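Peptidoglycan D,D-transpeptidase PbpA (Mycobacterium tuberculosis, PDB 3UPP) probably cross-links the peptidoglycan of the cell wall as a penicillin-binding D,D-transpeptidase, and helps to regulate cell length. Local coordinates at residues Glu247-Ser252 / Val375-Val380. Residues are numbered along the deposited sequence; the frame is centred on the assembly and turned at random.
Sequences EAFVKS and VGAEKV. With CEF (CEFOTAXIME, C3' cleaved, open, bound form), chain C.
The ring of Phe249 meets the methyl of Ala377 obliquely, CE2 lying 3.8 Å from Ala377 CB, while the side chain also touches Val197 and Thr200 of helix 196-205, Phe257 of helix 254-264, and Leu373 and Met374 of helix 364-380. Phe249 CG stands anti to its own backbone N (chi1 -179°), which carries the far end of the ring nearer to helix 364-380 than its CB. In this transpeptidase domain of the penicillin-binding protein fold, the contact joins short helix 245-250, just ahead of Ser252 at the drug-binding site, to the C-terminal end of helix 364-380. The backbones come close at Val250 and Ala377, whose CA atoms are 3.8 Å apart, an approach that the small Gly376 and Ala377 permit. Val250 presses CG1 directly against the helix backbone, 3.5 Å from Ala377 N, and turns its other methyl to Val380. These two valines cross at about a right angle, CG2 to CG2 at 3.8 Å. No hydrogen bond links the two segments; contact is by van der Waals packing.

Helix 245-250 ends in a Schellman motif with Ser252, at positive phi, as its C' residue. Ser252 probably supplies the serine of the SxN motif: its OG hydrogen-bonds to Lys196 and Lys395, with a weak bond to Ser193, the probable acyl-ester nucleophile. Opened cefotaxime lies against this turn, its C1 3.4 Å from Ser252 O. Within 247-252, Lys251 NZ forms a salt bridge with Glu247 OE2, reaching that oxygen on its anti side, 34° out of the carboxylate plane, and also bonds Cys237 O. Across the contact, Val380 directs its CB toward 247-252, setting it 3.4 Å from Val250 O.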
ATOM      1  N   GLU A 247      -2.416  26.900   4.156  1.00 52.26           N
ATOM      2  CA  GLU A 247      -1.523  26.936   5.306  1.00 51.90           C
ATOM      3  C   GLU A 247      -1.851  25.813   6.290  1.00 50.56           C
ATOM      4  O   GLU A 247      -0.950  25.150   6.779  1.00 50.77           O
ATOM      5  CB  GLU A 247      -1.594  28.300   5.996  1.00 51.89           C
ATOM      6  CG  GLU A 247      -0.487  28.548   6.992  1.00 53.19           C
ATOM      7  CD  GLU A 247      -0.520  29.961   7.608  1.00 54.35           C
ATOM      8  OE1 GLU A 247      -1.494  30.718   7.395  1.00 55.39           O
ATOM      9  OE2 GLU A 247       0.441  30.313   8.319  1.00 56.67           O
ATOM     10  N   ALA A 248      -3.139  25.610   6.567  1.00 49.38           N
ATOM     11  CA  ALA A 248      -3.589  24.601   7.512  1.00 48.65           C
ATOM     12  C   ALA A 248      -3.192  23.197   7.060  1.00 48.49           C
ATOM     13  O   ALA A 248      -3.006  22.299   7.876  1.00 47.66           O
ATOM     14  CB  ALA A 248      -5.094  24.688   7.699  1.00 48.07           C
ATOM     15  N   PHE A 249      -3.070  23.039   5.746  1.00 48.72           N
ATOM     16  CA  PHE A 249      -2.856  21.759   5.111  1.00 48.81           C
ATOM     17  C   PHE A 249      -1.383  21.420   5.168  1.00 49.41           C
ATOM     18  O   PHE A 249      -1.013  20.288   5.514  1.00 49.12           O
ATOM     19  CB  PHE A 249      -3.328  21.806   3.653  1.00 48.63           C
ATOM     20  CG  PHE A 249      -3.160  20.515   2.921  1.00 48.21           C
ATOM     21  CD1 PHE A 249      -4.222  19.624   2.814  1.00 48.30           C
ATOM     22  CD2 PHE A 249      -1.932  20.177   2.347  1.00 48.38           C
ATOM     23  CE1 PHE A 249      -4.071  18.410   2.135  1.00 48.30           C
ATOM     24  CE2 PHE A 249      -1.764  18.969   1.678  1.00 48.72           C
ATOM     25  CZ  PHE A 249      -2.845  18.081   1.565  1.00 48.38           C
ATOM     26  N   VAL A 250      -0.549  22.404   4.818  1.00 50.23           N
ATOM     27  CA  VAL A 250       0.902  22.224   4.781  1.00 50.61           C
ATOM     28  C   VAL A 250       1.472  22.065   6.184  1.00 51.25           C
ATOM     29  O   VAL A 250       2.461  21.361   6.375  1.00 51.36           O
ATOM     30  CB  VAL A 250       1.628  23.336   3.959  1.00 51.68           C
ATOM     31  CG1 VAL A 250       1.001  23.461   2.545  1.00 50.40           C
ATOM     32  CG2 VAL A 250       1.644  24.687   4.700  1.00 50.78           C
ATOM     33  N   LYS A 251       0.832  22.699   7.163  1.00 51.75           N
ATOM     34  CA  LYS A 251       1.227  22.530   8.552  1.00 52.92           C
ATOM     35  C   LYS A 251       0.514  21.332   9.193  1.00 52.85           C
ATOM     36  O   LYS A 251       0.923  20.863  10.257  1.00 53.27           O
ATOM     37  CB  LYS A 251       0.981  23.811   9.356  1.00 53.50           C
ATOM     38  CG  LYS A 251       1.945  24.952   9.009  1.00 55.21           C
ATOM     39  CD  LYS A 251       2.086  25.965  10.140  1.00 57.80           C
ATOM     40  CE  LYS A 251       1.267  27.213   9.854  1.00 60.37           C
ATOM     41  NZ  LYS A 251       1.821  28.439  10.483  1.00 59.46           N
ATOM     42  N   SER A 252      -0.549  20.856   8.541  1.00 52.40           N
ATOM     43  CA  SER A 252      -1.363  19.753   9.031  1.00 52.05           C
ATOM     44  C   SER A 252      -1.947  20.114  10.393  1.00 52.02           C
ATOM     45  O   SER A 252      -1.704  19.440  11.398  1.00 52.36           O
ATOM     46  CB  SER A 252      -0.545  18.451   9.089  1.00 52.35           C
ATOM     47  OG  SER A 252      -1.385  17.307   9.049  1.00 53.15           O
ATOM     48  N   VAL A 375       2.558  19.409  -2.715  1.00 48.67           N
ATOM     49  CA  VAL A 375       3.907  19.900  -2.999  1.00 49.85           C
ATOM     50  C   VAL A 375       4.357  20.798  -1.849  1.00 50.13           C
ATOM     51  O   VAL A 375       5.503  20.717  -1.408  1.00 50.61           O
ATOM     52  CB  VAL A 375       3.980  20.650  -4.335  1.00 50.69           C
ATOM     53  CG1 VAL A 375       5.182  21.606  -4.365  1.00 52.42           C
ATOM     54  CG2 VAL A 375       4.071  19.661  -5.475  1.00 50.65           C
ATOM     55  N   GLY A 376       3.426  21.616  -1.357  1.00 49.92           N
ATOM     56  CA  GLY A 376       3.670  22.520  -0.243  1.00 50.17           C
ATOM     57  C   GLY A 376       3.762  21.831   1.103  1.00 49.64           C
ATOM     58  O   GLY A 376       4.562  22.237   1.943  1.00 49.83           O
ATOM     59  N   ALA A 377       2.937  20.803   1.322  1.00 49.00           N
ATOM     60  CA  ALA A 377       3.040  19.978   2.544  1.00 48.43           C
ATOM     61  C   ALA A 377       4.371  19.245   2.601  1.00 48.86           C
ATOM     62  O   ALA A 377       4.929  19.080   3.686  1.00 49.11           O
ATOM     63  CB  ALA A 377       1.885  19.002   2.671  1.00 47.19           C
ATOM     64  N   GLU A 378       4.884  18.827   1.445  1.00 49.39           N
ATOM     65  CA  GLU A 378       6.209  18.194   1.376  1.00 50.98           C
ATOM     66  C   GLU A 378       7.342  19.163   1.746  1.00 53.15           C
ATOM     67  O   GLU A 378       8.330  18.764   2.373  1.00 53.33           O
ATOM     68  CB  GLU A 378       6.447  17.567  -0.004  1.00 50.72           C
ATOM     69  CG  GLU A 378       7.881  17.084  -0.285  1.00 50.61           C
ATOM     70  CD  GLU A 378       8.274  15.800   0.460  1.00 50.02           C
ATOM     71  OE1 GLU A 378       7.420  15.203   1.151  1.00 48.23           O
ATOM     72  OE2 GLU A 378       9.455  15.394   0.352  1.00 49.87           O
ATOM     73  N   LYS A 379       7.189  20.429   1.358  1.00 55.20           N
ATOM     74  CA  LYS A 379       8.170  21.448   1.685  1.00 57.83           C
ATOM     75  C   LYS A 379       8.260  21.755   3.182  1.00 59.04           C
ATOM     76  O   LYS A 379       9.349  22.033   3.679  1.00 59.88           O
ATOM     77  CB  LYS A 379       7.953  22.717   0.857  1.00 58.46           C
ATOM     78  CG  LYS A 379       8.850  22.775  -0.368  1.00 59.76           C
ATOM     79  CD  LYS A 379       8.316  23.719  -1.420  1.00 61.72           C
ATOM     80  CE  LYS A 379       8.939  23.436  -2.784  1.00 63.34           C
ATOM     81  NZ  LYS A 379      10.404  23.692  -2.828  1.00 64.38           N
ATOM     82  N   VAL A 380       7.138  21.674   3.898  1.00 60.01           N
ATOM     83  CA  VAL A 380       7.115  21.941   5.343  1.00 61.50           C
ATOM     84  C   VAL A 380       7.744  20.783   6.127  1.00 63.15           C
ATOM     85  O   VAL A 380       8.516  21.003   7.074  1.00 64.03           O
ATOM     86  CB  VAL A 380       5.680  22.254   5.856  1.00 60.73           C
ATOM     87  CG1 VAL A 380       5.616  22.257   7.387  1.00 60.29           C
ATOM     88  CG2 VAL A 380       5.207  23.582   5.315  1.00 60.08           C
TER
HETATM   89  S1  CEF C 800      -0.339  16.839  13.780  1.00 63.04           S
HETATM   90  C1  CEF C 800       0.862  17.747  12.756  1.00 63.19           C
HETATM   91  C2  CEF C 800       1.640  16.886  11.981  1.00 64.50           C
HETATM   92  C3  CEF C 800       2.947  17.304  11.730  1.00 64.81           C
HETATM   93  C4  CEF C 800       1.162  15.668  11.441  1.00 64.96           C
HETATM   94  C5  CEF C 800       1.791  15.053  10.351  1.00 66.31           C
HETATM   95  O1  CEF C 800       1.948  15.681   9.225  1.00 66.81           O
HETATM   96  O2  CEF C 800       2.316  13.870  10.474  1.00 66.38           O
HETATM   97  N1  CEF C 800      -0.070  15.196  11.636  1.00 63.78           N
HETATM   98  C6  CEF C 800      -1.084  15.904  12.408  1.00 64.27           C
HETATM   99  C7  CEF C 800      -2.192  14.953  12.835  1.00 65.32           C
HETATM  100  C8  CEF C 800      -2.761  14.224  11.619  1.00 63.24           C
HETATM  101  O3  CEF C 800      -3.248  13.098  11.748  1.00 66.48           O
HETATM  102  N2  CEF C 800      -1.805  13.963  13.853  1.00 68.40           N
HETATM  103  C9  CEF C 800      -2.284  14.071  15.103  1.00 71.70           C
HETATM  104  O4  CEF C 800      -3.013  14.986  15.477  1.00 71.75           O
HETATM  105  C10 CEF C 800      -1.868  12.957  16.069  1.00 73.94           C
HETATM  106  N3  CEF C 800      -2.789  12.081  16.536  1.00 74.28           N
HETATM  107  O5  CEF C 800      -4.352  12.248  16.084  1.00 76.42           O
HETATM  108  C11 CEF C 800      -4.583  12.006  14.677  1.00 77.82           C
HETATM  109  C12 CEF C 800      -0.595  12.849  16.430  1.00 74.96           C
HETATM  110  C13 CEF C 800      -0.203  12.012  17.398  1.00 75.25           C
HETATM  111  S2  CEF C 800       1.439  12.214  17.507  1.00 77.34           S
HETATM  112  C14 CEF C 800       1.582  13.327  16.362  1.00 75.39           C
HETATM  113  N4  CEF C 800       2.724  13.896  15.993  1.00 75.79           N
HETATM  114  N5  CEF C 800       0.379  13.587  15.850  1.00 75.13           N